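AP endonuclease, family 2 (Brucella melitensis biovar Abortus, PDB 3NGF) probably acts as a manganese-dependent hydroxypyruvate isomerase, interconverting hydroxypyruvate and tartronate semialdehyde, in a TIM-barrel family shared with AP endonucleases. Local coordinates at residues V210-V215 against G242-E247; L184-A189 against L226-L231; F12-S17 against G38-L43; R218-E223 against N249-T254. All coordinates share one frame; numbering follows the deposited sequence.

In the fold
All four contacts belong to one closed barrel of eight parallel strands with manganese at its mouth. Contacts 1 and 3 each pair two neighbouring strands, and their centres lie about 10 Å apart because strands 243-246 and 11-15 adjoin, closing the barrel with backbone bonds such as Cys246 N to Ala13 O at 2.8 Å. Contact 2, its centre about 7 Å from that of contact 1, shares with it the metal and two waters; Ala213 O and Tyr228 OH meet at 2.7 Å. Contact 4 lies farther out, among the loops that follow the strands of contact 1. It returns to the metal site through Arg218, whose side chain comes about 4 Å (nearest atoms) from the manganese.

Contact 1 of 4, residues V210-V215 against G242-E247. With MN (manganese (II) ion), chain C.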
# COMPACT_ATOMS: atom_id res chain seq x y z
N VAL A 210 0.21 -2.89 -6.29
CA VAL A 210 0.82 -4.18 -6.01
C VAL A 210 2.06 -3.87 -5.16
O VAL A 210 2.72 -2.85 -5.34
CB VAL A 210 1.20 -4.93 -7.30
CG1 VAL A 210 2.00 -6.24 -6.98
CG2 VAL A 210 -0.04 -5.23 -8.15
N GLN A 211 2.34 -4.74 -4.21
CA GLN A 211 3.57 -4.71 -3.43
C GLN A 211 4.22 -6.08 -3.43
O GLN A 211 3.54 -7.10 -3.64
CB GLN A 211 3.30 -4.26 -2.00
CG GLN A 211 2.95 -2.77 -1.89
CD GLN A 211 2.49 -2.41 -0.51
OE1 GLN A 211 1.73 -3.15 0.10
NE2 GLN A 211 2.97 -1.29 0.01
N ILE A 212 5.54 -6.09 -3.24
CA ILE A 212 6.36 -7.30 -3.25
C ILE A 212 7.41 -7.35 -2.13
O ILE A 212 7.92 -6.32 -1.66
CB ILE A 212 7.07 -7.53 -4.62
CG1 ILE A 212 8.13 -6.45 -4.90
CG2 ILE A 212 6.02 -7.62 -5.76
CD1 ILE A 212 8.99 -6.71 -6.17
N ALA A 213 7.72 -8.58 -1.72
CA ALA A 213 8.77 -8.87 -0.76
C ALA A 213 8.95 -10.38 -0.78
O ALA A 213 7.99 -11.13 -1.08
CB ALA A 213 8.41 -8.37 0.68
N SER A 214 10.16 -10.86 -0.48
CA SER A 214 10.38 -12.31 -0.43
C SER A 214 9.49 -12.99 0.61
O SER A 214 9.16 -12.39 1.65
CB SER A 214 11.86 -12.66 -0.18
OG SER A 214 12.25 -12.43 1.15
N VAL A 215 9.11 -14.23 0.32
CA VAL A 215 8.37 -15.06 1.26
C VAL A 215 9.27 -16.27 1.59
O VAL A 215 9.77 -16.91 0.69
CB VAL A 215 7.02 -15.52 0.65
CG1 VAL A 215 6.29 -16.47 1.61
CG2 VAL A 215 6.14 -14.32 0.29
N GLY A 242 -0.10 -0.06 -13.21
CA GLY A 242 0.16 0.72 -12.00
C GLY A 242 1.62 0.56 -11.60
O GLY A 242 2.46 0.25 -12.44
N TRP A 243 1.92 0.76 -10.32
CA TRP A 243 3.28 0.65 -9.81
C TRP A 243 3.39 -0.61 -8.97
O TRP A 243 2.39 -1.13 -8.48
CB TRP A 243 3.63 1.84 -8.93
CG TRP A 243 3.77 3.16 -9.64
CD1 TRP A 243 2.78 3.98 -10.02
CD2 TRP A 243 4.99 3.78 -10.04
NE1 TRP A 243 3.29 5.10 -10.63
CE2 TRP A 243 4.65 5.01 -10.66
CE3 TRP A 243 6.34 3.44 -9.93
CZ2 TRP A 243 5.61 5.87 -11.19
CZ3 TRP A 243 7.30 4.31 -10.46
CH2 TRP A 243 6.93 5.51 -11.05
N VAL A 244 4.61 -1.06 -8.77
CA VAL A 244 4.91 -2.18 -7.89
C VAL A 244 5.75 -1.67 -6.72
O VAL A 244 6.91 -1.27 -6.92
CB VAL A 244 5.64 -3.33 -8.64
CG1 VAL A 244 5.93 -4.49 -7.70
CG2 VAL A 244 4.79 -3.81 -9.81
N GLY A 245 5.16 -1.63 -5.53
CA GLY A 245 5.85 -1.12 -4.34
C GLY A 245 6.80 -2.13 -3.73
O GLY A 245 6.43 -3.28 -3.54
N CYS A 246 8.02 -1.70 -3.44
CA CYS A 246 9.05 -2.56 -2.82
C CYS A 246 9.04 -2.44 -1.27
O CYS A 246 9.93 -1.84 -0.65
CB CYS A 246 10.42 -2.22 -3.39
SG CYS A 246 10.53 -2.49 -5.18
N GLU A 247 8.06 -3.08 -0.66
CA GLU A 247 7.86 -3.04 0.76
C GLU A 247 8.53 -4.28 1.36
O GLU A 247 7.85 -5.24 1.80
CB GLU A 247 6.38 -3.04 1.10
CG GLU A 247 6.15 -2.72 2.55
CD GLU A 247 4.71 -2.81 2.94
OE1 GLU A 247 3.89 -3.41 2.21
OE2 GLU A 247 4.40 -2.27 4.02
MN MN C . 1.92 -4.05 2.20
O HOH W 1 1.21 -1.84 3.04
O HOH W 2 2.06 -4.58 4.40
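Gln211 and Glu247 reach from adjacent strands to a single manganese ion. The glutamine leaves its backbone with CG anti to the carbonyl carbon (chi1 -72°), and Gln211 CB passes 3.6 Å from Gly245 O. Gln211 CG stays over the same residue, 4.1 Å from Gly245 CA; glycine, having no side chain, leaves this part of the barrel interior to the methylene group. The chain then runs extended to CD, whose amide plane stands 41° from the Glu247 carboxylate. At the tip Gln211 OE1 binds manganese at 2.3 Å and also accepts a hydrogen bond from Gln183, while NE2 donates to the second-shell carboxylate of Glu41, which fixes which way round the amide lies. Glutamine suits the place because one flat group offers an oxygen to the metal and an N-H to its neighbour.

The frame is a beta-alpha-beta unit of the TIM barrel, strands 207-212 and 243-246 joined through helix 228-237. Gly245 carries the parallel pairing with both its backbone polar groups: Gly245 N donates to Val210 O at 2.7 Å, and Gly245 O accepts from Ile212 N at 3.0 Å, nearly along the C=O axis. On the other face of the sheet Ile212 CG2 packs against Val244 CG1 at 3.7 Å, the two branched side chains crossing at about a right angle; Ile212 also packs on Phe232 of the helix. Glu247, predicted to be an acid-base residue, extends from CG to place its OE1 2.1 Å from the manganese. Asp185, Glu150 and two waters supply the remaining ligands.

Contact 2 of 4, residues L184-A189 against L226-L231; sequences LDLYHA and LNYPYL. With MN (manganese (II) ion), chain C.
Leu186 and Tyr228 meet where two helices begin, 186-192 and 228-237, with the backbones well apart: even the nearest alpha carbons, Tyr187 CA and Leu226 CA, are 9.1 Å from each other, so side chains do the bridging. Leu186 and Tyr228 slide past one another in opposite directions. The leucine CG is anti to its carbonyl carbon (chi1 -69°), and Leu186 CD1 lies at the edge of the tyrosine ring, 4.2 Å from Tyr228 CE1. The hydroxyl travels the other way, bringing Tyr228 OH within 4.0 Å of Leu186 CB. Its polar need is met by Ala213 O, to which it is hydrogen-bonded; tyrosine suits the place by combining a greasy ring edge with a polar end. Leu231 adds a methyl contact, its CD1 standing 4.4 Å from Leu186 CD1. Leu226 CD1 lies 4.2 Å from Leu186 O, and Leu226 also packs on Leu196 of helix 196-202.

Behind this apolar patch the start of helix 186-192 is tied to the metal. Asp185 occupies the N-cap, and its OD1 accepts weak bonds from Tyr187 N at 3.1 Å and from His188 N. The other oxygen, Asp185 OD2, binds manganese at 2.2 Å, so the short forked side chain serves cap and metal together. His188 NE2 is hydrogen-bonded to water 2 at 2.8 Å, the water lying in the ring plane and itself on the manganese. An acidic metal ligand at the carboxyl end of a strand, just before the next helix, is the usual placing of a TIM-barrel active site.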
# COMPACT_ATOMS: atom_id res chain seq x y z
N LEU A 184 -2.91 -5.14 -3.58
CA LEU A 184 -2.48 -6.55 -3.64
C LEU A 184 -0.98 -6.65 -3.29
O LEU A 184 -0.11 -6.43 -4.15
CB LEU A 184 -2.74 -7.08 -5.05
CG LEU A 184 -2.29 -8.49 -5.42
CD1 LEU A 184 -2.83 -9.50 -4.41
CD2 LEU A 184 -2.69 -8.86 -6.87
N ASP A 185 -0.70 -6.92 -2.02
CA ASP A 185 0.67 -7.17 -1.54
C ASP A 185 0.89 -8.70 -1.65
O ASP A 185 0.20 -9.51 -0.97
CB ASP A 185 0.80 -6.61 -0.12
CG ASP A 185 2.19 -6.79 0.49
OD1 ASP A 185 2.84 -7.79 0.17
OD2 ASP A 185 2.61 -5.97 1.34
N LEU A 186 1.78 -9.08 -2.56
CA LEU A 186 1.90 -10.50 -2.92
C LEU A 186 2.54 -11.30 -1.79
O LEU A 186 2.38 -12.54 -1.69
CB LEU A 186 2.66 -10.65 -4.24
CG LEU A 186 1.90 -10.16 -5.46
CD1 LEU A 186 2.82 -10.14 -6.68
CD2 LEU A 186 0.64 -11.03 -5.72
N TYR A 187 3.27 -10.61 -0.94
CA TYR A 187 3.80 -11.23 0.28
C TYR A 187 2.60 -11.72 1.16
O TYR A 187 2.56 -12.89 1.59
CB TYR A 187 4.70 -10.21 1.02
CG TYR A 187 5.10 -10.60 2.42
CD1 TYR A 187 6.18 -11.43 2.65
CD2 TYR A 187 4.41 -10.11 3.52
CE1 TYR A 187 6.54 -11.82 3.96
CE2 TYR A 187 4.77 -10.46 4.81
CZ TYR A 187 5.81 -11.32 5.03
OH TYR A 187 6.14 -11.65 6.33
N HIS A 188 1.65 -10.83 1.40
CA HIS A 188 0.49 -11.20 2.20
C HIS A 188 -0.39 -12.25 1.47
O HIS A 188 -0.91 -13.15 2.10
CB HIS A 188 -0.34 -9.96 2.54
CG HIS A 188 0.36 -8.97 3.42
ND1 HIS A 188 1.00 -9.32 4.59
CD2 HIS A 188 0.44 -7.62 3.35
CE1 HIS A 188 1.47 -8.23 5.18
NE2 HIS A 188 1.16 -7.19 4.43
N ALA A 189 -0.54 -12.10 0.16
CA ALA A 189 -1.40 -12.98 -0.65
C ALA A 189 -0.81 -14.39 -0.65
O ALA A 189 -1.55 -15.37 -0.55
CB ALA A 189 -1.51 -12.48 -2.07
N LEU A 226 8.78 -17.64 -3.90
CA LEU A 226 8.16 -17.10 -5.10
C LEU A 226 9.20 -16.77 -6.16
O LEU A 226 10.27 -16.28 -5.86
CB LEU A 226 7.33 -15.86 -4.80
CG LEU A 226 6.14 -15.97 -3.84
CD1 LEU A 226 5.44 -14.60 -3.69
CD2 LEU A 226 5.14 -17.06 -4.26
N ASN A 227 8.85 -17.04 -7.42
CA ASN A 227 9.61 -16.62 -8.57
C ASN A 227 9.07 -15.28 -9.08
O ASN A 227 8.15 -15.23 -9.90
CB ASN A 227 9.51 -17.71 -9.64
CG ASN A 227 10.26 -17.38 -10.92
OD1 ASN A 227 10.98 -16.39 -10.99
ND2 ASN A 227 10.06 -18.19 -11.93
N TYR A 228 9.62 -14.18 -8.56
CA TYR A 228 9.08 -12.86 -8.84
C TYR A 228 9.17 -12.44 -10.32
O TYR A 228 8.27 -11.82 -10.78
CB TYR A 228 9.64 -11.78 -7.90
CG TYR A 228 8.81 -11.63 -6.63
CD1 TYR A 228 7.55 -11.07 -6.68
CD2 TYR A 228 9.27 -12.12 -5.42
CE1 TYR A 228 6.77 -10.97 -5.57
CE2 TYR A 228 8.50 -12.00 -4.28
CZ TYR A 228 7.24 -11.42 -4.36
OH TYR A 228 6.44 -11.27 -3.26
N PRO A 229 10.24 -12.81 -11.06
CA PRO A 229 10.23 -12.48 -12.49
C PRO A 229 9.04 -13.06 -13.26
O PRO A 229 8.49 -12.40 -14.16
CB PRO A 229 11.57 -13.04 -12.99
CG PRO A 229 12.47 -12.98 -11.78
CD PRO A 229 11.59 -13.18 -10.58
N TYR A 230 8.61 -14.27 -12.90
CA TYR A 230 7.43 -14.85 -13.51
C TYR A 230 6.21 -14.03 -13.18
O TYR A 230 5.37 -13.76 -14.06
CB TYR A 230 7.20 -16.28 -13.04
CG TYR A 230 5.92 -16.86 -13.60
CD1 TYR A 230 5.85 -17.27 -14.91
CD2 TYR A 230 4.77 -16.97 -12.81
CE1 TYR A 230 4.70 -17.80 -15.42
CE2 TYR A 230 3.59 -17.50 -13.33
CZ TYR A 230 3.56 -17.90 -14.62
OH TYR A 230 2.42 -18.46 -15.18
N LEU A 231 6.10 -13.65 -11.91
CA LEU A 231 4.93 -12.90 -11.44
C LEU A 231 4.89 -11.52 -12.12
O LEU A 231 3.82 -11.03 -12.47
CB LEU A 231 4.95 -12.79 -9.91
CG LEU A 231 4.62 -14.09 -9.16
CD1 LEU A 231 4.92 -13.91 -7.66
CD2 LEU A 231 3.18 -14.53 -9.36
MN MN C . 1.92 -4.05 2.20
O HOH W 2 2.06 -4.58 4.40
O HOH W 1 1.21 -1.84 3.04

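Contact 3 of 4, residues F12-S17 against G38-L43; sequences FAANLS and GGVEFL
Asn15 holds CG anti to its backbone N (chi1 -172°), whereas Glu41 turns CG between its backbone N and carbonyl carbon (chi1 64°), and the two side chains cross at about a right angle. Asn15 ND2 donates a fairly straight bond to Glu41 OE2 at 2.9 Å; the oxygen lies close to the amide plane and is met on its anti side, with the donor somewhat out of the carboxylate plane, and the two flat groups stand 86° apart. OE2 is the oxygen that also holds Gln211, and OE1 is hydrogen-bonded to His209 NE2. Two amide N-H groups on OE2 would favour the ionised form.

Strands 11-15 and 39-41, linked through helix 25-34, form the first beta-alpha-beta unit of the TIM barrel. Their parallel pairing runs through Glu41 N to Ala14 O at 2.9 Å and Leu16 N to Glu41 O at 2.8 Å. Asn15 and Glu41 face the barrel interior; the other face carries Val40, whose CG1 is 3.9 Å from Leu16 CD2, with Leu16 packed on Ala32 and Phe29 of the helix. On the interior side Ala13 CB lies 3.6 Å from Gly39 O, where a small residue opposite glycine fits.

Asn15 OD1 accepts from Ser17 N at 2.9 Å, an Asx turn. The turn presents Ser17, whose OG accepts from Leu43 N at 2.9 Å and also hydrogen-bonds a glycerol, probably from the crystallisation liquor.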
# COMPACT_ATOMS: atom_id res chain seq x y z
N PHE A 12 8.67 0.19 -10.70
CA PHE A 12 8.87 -0.07 -9.27
C PHE A 12 9.03 1.22 -8.46
O PHE A 12 9.67 2.19 -8.89
CB PHE A 12 10.08 -0.98 -9.02
CG PHE A 12 9.95 -2.32 -9.62
CD1 PHE A 12 9.34 -3.35 -8.91
CD2 PHE A 12 10.36 -2.55 -10.93
CE1 PHE A 12 9.18 -4.60 -9.49
CE2 PHE A 12 10.22 -3.79 -11.51
CZ PHE A 12 9.62 -4.84 -10.78
N ALA A 13 8.40 1.20 -7.29
CA ALA A 13 8.48 2.30 -6.33
C ALA A 13 9.21 1.82 -5.09
O ALA A 13 8.84 0.79 -4.51
CB ALA A 13 7.08 2.74 -5.93
N ALA A 14 10.25 2.53 -4.67
CA ALA A 14 10.95 2.23 -3.43
C ALA A 14 10.04 2.56 -2.25
O ALA A 14 9.39 3.61 -2.25
CB ALA A 14 12.27 3.02 -3.33
N ASN A 15 9.93 1.66 -1.28
CA ASN A 15 9.24 1.98 -0.03
C ASN A 15 10.24 2.61 0.98
O ASN A 15 11.13 1.93 1.50
CB ASN A 15 8.53 0.75 0.56
CG ASN A 15 7.66 1.10 1.74
OD1 ASN A 15 8.16 1.63 2.72
ND2 ASN A 15 6.34 0.83 1.64
N LEU A 16 10.08 3.91 1.24
CA LEU A 16 11.02 4.65 2.08
C LEU A 16 10.81 4.44 3.58
O LEU A 16 11.58 4.97 4.37
CB LEU A 16 10.99 6.15 1.73
CG LEU A 16 11.15 6.50 0.26
CD1 LEU A 16 11.28 8.03 0.10
CD2 LEU A 16 12.38 5.80 -0.43
N SER A 17 9.76 3.71 3.98
CA SER A 17 9.58 3.33 5.37
C SER A 17 10.43 2.09 5.66
O SER A 17 11.00 1.98 6.75
CB SER A 17 8.09 3.04 5.69
OG SER A 17 7.29 4.22 5.56
N GLY A 38 11.97 5.79 -9.99
CA GLY A 38 11.21 6.97 -10.43
C GLY A 38 10.02 7.26 -9.53
O GLY A 38 9.40 8.32 -9.63
N GLY A 39 9.68 6.30 -8.67
CA GLY A 39 8.55 6.44 -7.75
C GLY A 39 8.90 5.98 -6.36
O GLY A 39 9.81 5.15 -6.17
N VAL A 40 8.19 6.53 -5.37
CA VAL A 40 8.34 6.11 -3.99
C VAL A 40 6.97 5.94 -3.31
O VAL A 40 5.97 6.51 -3.75
CB VAL A 40 9.20 7.08 -3.16
CG1 VAL A 40 10.64 7.13 -3.69
CG2 VAL A 40 8.58 8.48 -3.14
N GLU A 41 6.98 5.17 -2.24
CA GLU A 41 5.83 5.02 -1.33
C GLU A 41 6.36 5.03 0.08
O GLU A 41 7.56 4.81 0.31
CB GLU A 41 5.07 3.74 -1.61
CG GLU A 41 5.86 2.44 -1.37
CD GLU A 41 5.04 1.19 -1.65
OE1 GLU A 41 4.14 1.24 -2.52
OE2 GLU A 41 5.32 0.15 -1.00
N PHE A 42 5.47 5.22 1.05
CA PHE A 42 5.82 5.06 2.46
C PHE A 42 4.53 5.00 3.24
O PHE A 42 3.47 5.20 2.66
CB PHE A 42 6.77 6.18 2.99
CG PHE A 42 6.41 7.56 2.51
CD1 PHE A 42 5.28 8.20 3.00
CD2 PHE A 42 7.18 8.20 1.56
CE1 PHE A 42 4.93 9.49 2.55
CE2 PHE A 42 6.84 9.48 1.12
CZ PHE A 42 5.75 10.12 1.60
N LEU A 43 4.57 4.70 4.54
CA LEU A 43 3.32 4.56 5.28
C LEU A 43 2.72 5.91 5.64
O LEU A 43 1.62 6.26 5.16
CB LEU A 43 3.55 3.70 6.53
CG LEU A 43 3.58 2.22 6.18
CD1 LEU A 43 4.86 1.85 5.52
CD2 LEU A 43 3.30 1.33 7.40
O HOH W 3 11.05 3.22 -10.82

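Contact 4 of 4, residues R218-E223 against N249-T254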
# COMPACT_ATOMS: atom_id res chain seq x y z
N ARG A 218 10.65 -11.71 3.95
CA ARG A 218 10.28 -10.31 3.67
C ARG A 218 11.49 -9.45 3.31
O ARG A 218 11.61 -8.31 3.75
CB ARG A 218 9.45 -9.73 4.82
CG ARG A 218 8.45 -8.66 4.37
CD ARG A 218 7.54 -8.21 5.50
NE ARG A 218 6.48 -7.34 4.98
CZ ARG A 218 5.45 -6.88 5.69
NH1 ARG A 218 5.34 -7.15 6.99
NH2 ARG A 218 4.55 -6.12 5.11
N HIS A 219 12.35 -10.01 2.47
CA HIS A 219 13.54 -9.31 1.98
C HIS A 219 13.43 -9.07 0.46
O HIS A 219 12.34 -9.14 -0.11
CB HIS A 219 14.84 -10.09 2.32
CG HIS A 219 15.04 -10.41 3.77
ND1 HIS A 219 14.95 -9.46 4.77
CD2 HIS A 219 15.40 -11.57 4.38
CE1 HIS A 219 15.20 -10.04 5.94
NE2 HIS A 219 15.48 -11.31 5.73
N GLU A 220 14.55 -8.76 -0.19
CA GLU A 220 14.58 -8.55 -1.64
C GLU A 220 13.83 -9.63 -2.41
O GLU A 220 13.93 -10.82 -2.06
CB GLU A 220 16.03 -8.50 -2.13
CG GLU A 220 16.75 -7.20 -1.80
CD GLU A 220 17.34 -7.10 -0.38
OE1 GLU A 220 17.17 -8.01 0.45
OE2 GLU A 220 18.03 -6.09 -0.12
N PRO A 221 13.11 -9.26 -3.50
CA PRO A 221 12.31 -10.24 -4.27
C PRO A 221 13.16 -11.10 -5.23
O PRO A 221 12.82 -11.26 -6.41
CB PRO A 221 11.38 -9.36 -5.10
CG PRO A 221 12.20 -8.09 -5.33
CD PRO A 221 12.96 -7.89 -4.03
N ASP A 222 14.29 -11.60 -4.74
CA ASP A 222 15.16 -12.45 -5.53
C ASP A 222 15.52 -13.70 -4.75
O ASP A 222 16.50 -14.37 -5.06
CB ASP A 222 16.42 -11.69 -5.93
CG ASP A 222 17.23 -11.26 -4.74
OD1 ASP A 222 16.80 -11.44 -3.58
OD2 ASP A 222 18.33 -10.76 -4.98
N GLU A 223 14.76 -13.99 -3.69
CA GLU A 223 15.02 -15.16 -2.85
C GLU A 223 13.68 -15.70 -2.38
O GLU A 223 12.65 -15.05 -2.51
CB GLU A 223 15.87 -14.79 -1.63
CG GLU A 223 15.14 -13.81 -0.69
CD GLU A 223 15.75 -13.61 0.68
OE1 GLU A 223 16.99 -13.58 0.83
OE2 GLU A 223 14.95 -13.44 1.62
N ASN A 249 12.16 -5.57 3.71
CA ASN A 249 13.26 -5.22 4.61
C ASN A 249 14.56 -5.73 4.01
O ASN A 249 14.75 -6.94 3.91
CB ASN A 249 13.04 -5.84 5.97
CG ASN A 249 11.70 -5.48 6.55
OD1 ASN A 249 11.31 -4.29 6.59
ND2 ASN A 249 10.98 -6.49 7.05
N PRO A 250 15.45 -4.83 3.61
CA PRO A 250 16.65 -5.35 2.93
C PRO A 250 17.43 -6.33 3.80
O PRO A 250 17.53 -6.13 5.03
CB PRO A 250 17.45 -4.07 2.64
CG PRO A 250 16.40 -2.97 2.56
CD PRO A 250 15.41 -3.34 3.62
N ARG A 251 17.98 -7.39 3.20
CA ARG A 251 18.86 -8.33 3.92
C ARG A 251 19.98 -7.62 4.66
O ARG A 251 20.26 -7.92 5.83
CB ARG A 251 19.50 -9.31 2.94
CG ARG A 251 18.65 -10.49 2.55
CD ARG A 251 19.46 -11.43 1.65
NE ARG A 251 19.80 -10.78 0.39
CZ ARG A 251 19.06 -10.79 -0.72
NH1 ARG A 251 17.91 -11.46 -0.77
NH2 ARG A 251 19.46 -10.11 -1.80
N GLY A 252 20.65 -6.72 3.96
CA GLY A 252 21.74 -5.96 4.54
C GLY A 252 21.60 -4.50 4.14
O GLY A 252 20.54 -3.91 4.34
N LYS A 253 22.67 -3.94 3.60
CA LYS A 253 22.64 -2.57 3.09
C LYS A 253 21.67 -2.50 1.91
O LYS A 253 21.73 -3.35 1.03
CB LYS A 253 24.02 -2.14 2.63
CG LYS A 253 24.09 -0.73 2.06
CD LYS A 253 25.53 -0.38 1.67
CE LYS A 253 25.65 1.06 1.18
NZ LYS A 253 25.16 2.00 2.23
N THR A 254 20.81 -1.48 1.87
CA THR A 254 19.78 -1.40 0.85
C THR A 254 20.36 -1.54 -0.57
O THR A 254 19.89 -2.39 -1.34
CB THR A 254 18.96 -0.08 0.94
OG1 THR A 254 18.33 0.02 2.22
CG2 THR A 254 17.91 -0.03 -0.13
O HOH W 4 17.58 -3.77 -1.43
O HOH W 5 20.45 -5.95 1.17
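Arg251 gathers three carboxylates of the 218-223 loop into a salt-bridge network. Asp222 meets it tip to tip and nearly coplanar, its OD1 using the syn lone pair toward Arg251 NH1 at 3.0 Å. Glu223 shares that nitrogen, Arg251 NH1 lying 2.8 Å from Glu223 OE1 and coming from above the carboxylate plane. Glu220 stacks instead: its OE1 sits over the centre of the guanidinium in a long salt bridge, 3.7 Å from Arg251 NH1, acting by charge alone since no guanidinium N-H points at the oxygen. A bend in the arginine at chi3 (-64°) places NE for this folded approach, and a broad flat cation suits a site with acids at its edge and face.

Among the ordinary hydrogen bonds, the same Glu220 OE1 accepts from Arg251 N at 2.9 Å through its syn lone pair. Its partner OE2 takes hydrogens from waters 4 and 5, which pass the link on to Thr254 O and Lys253 O. His219 ND1 donates to Asn249 O at 2.7 Å, with the acceptor close to the ring plane, and Asn249 N donates to Arg218 O at 2.8 Å.

Van der Waals packing is slighter: Arg251 CG rests 3.8 Å from His219 CG, while Arg251 CA lies over one face of the imidazole, offset toward the rim.

The two loops follow strands 207-212 and 243-246 at the barrel's mouth. Ser214 OG accepts from His219 N and is hydrogen-bonded to Glu223 OE2, Pro221 packs on Tyr248 and Trp260, and the extended Arg218 runs inward against Tyr187 and His188 of helix 186-192.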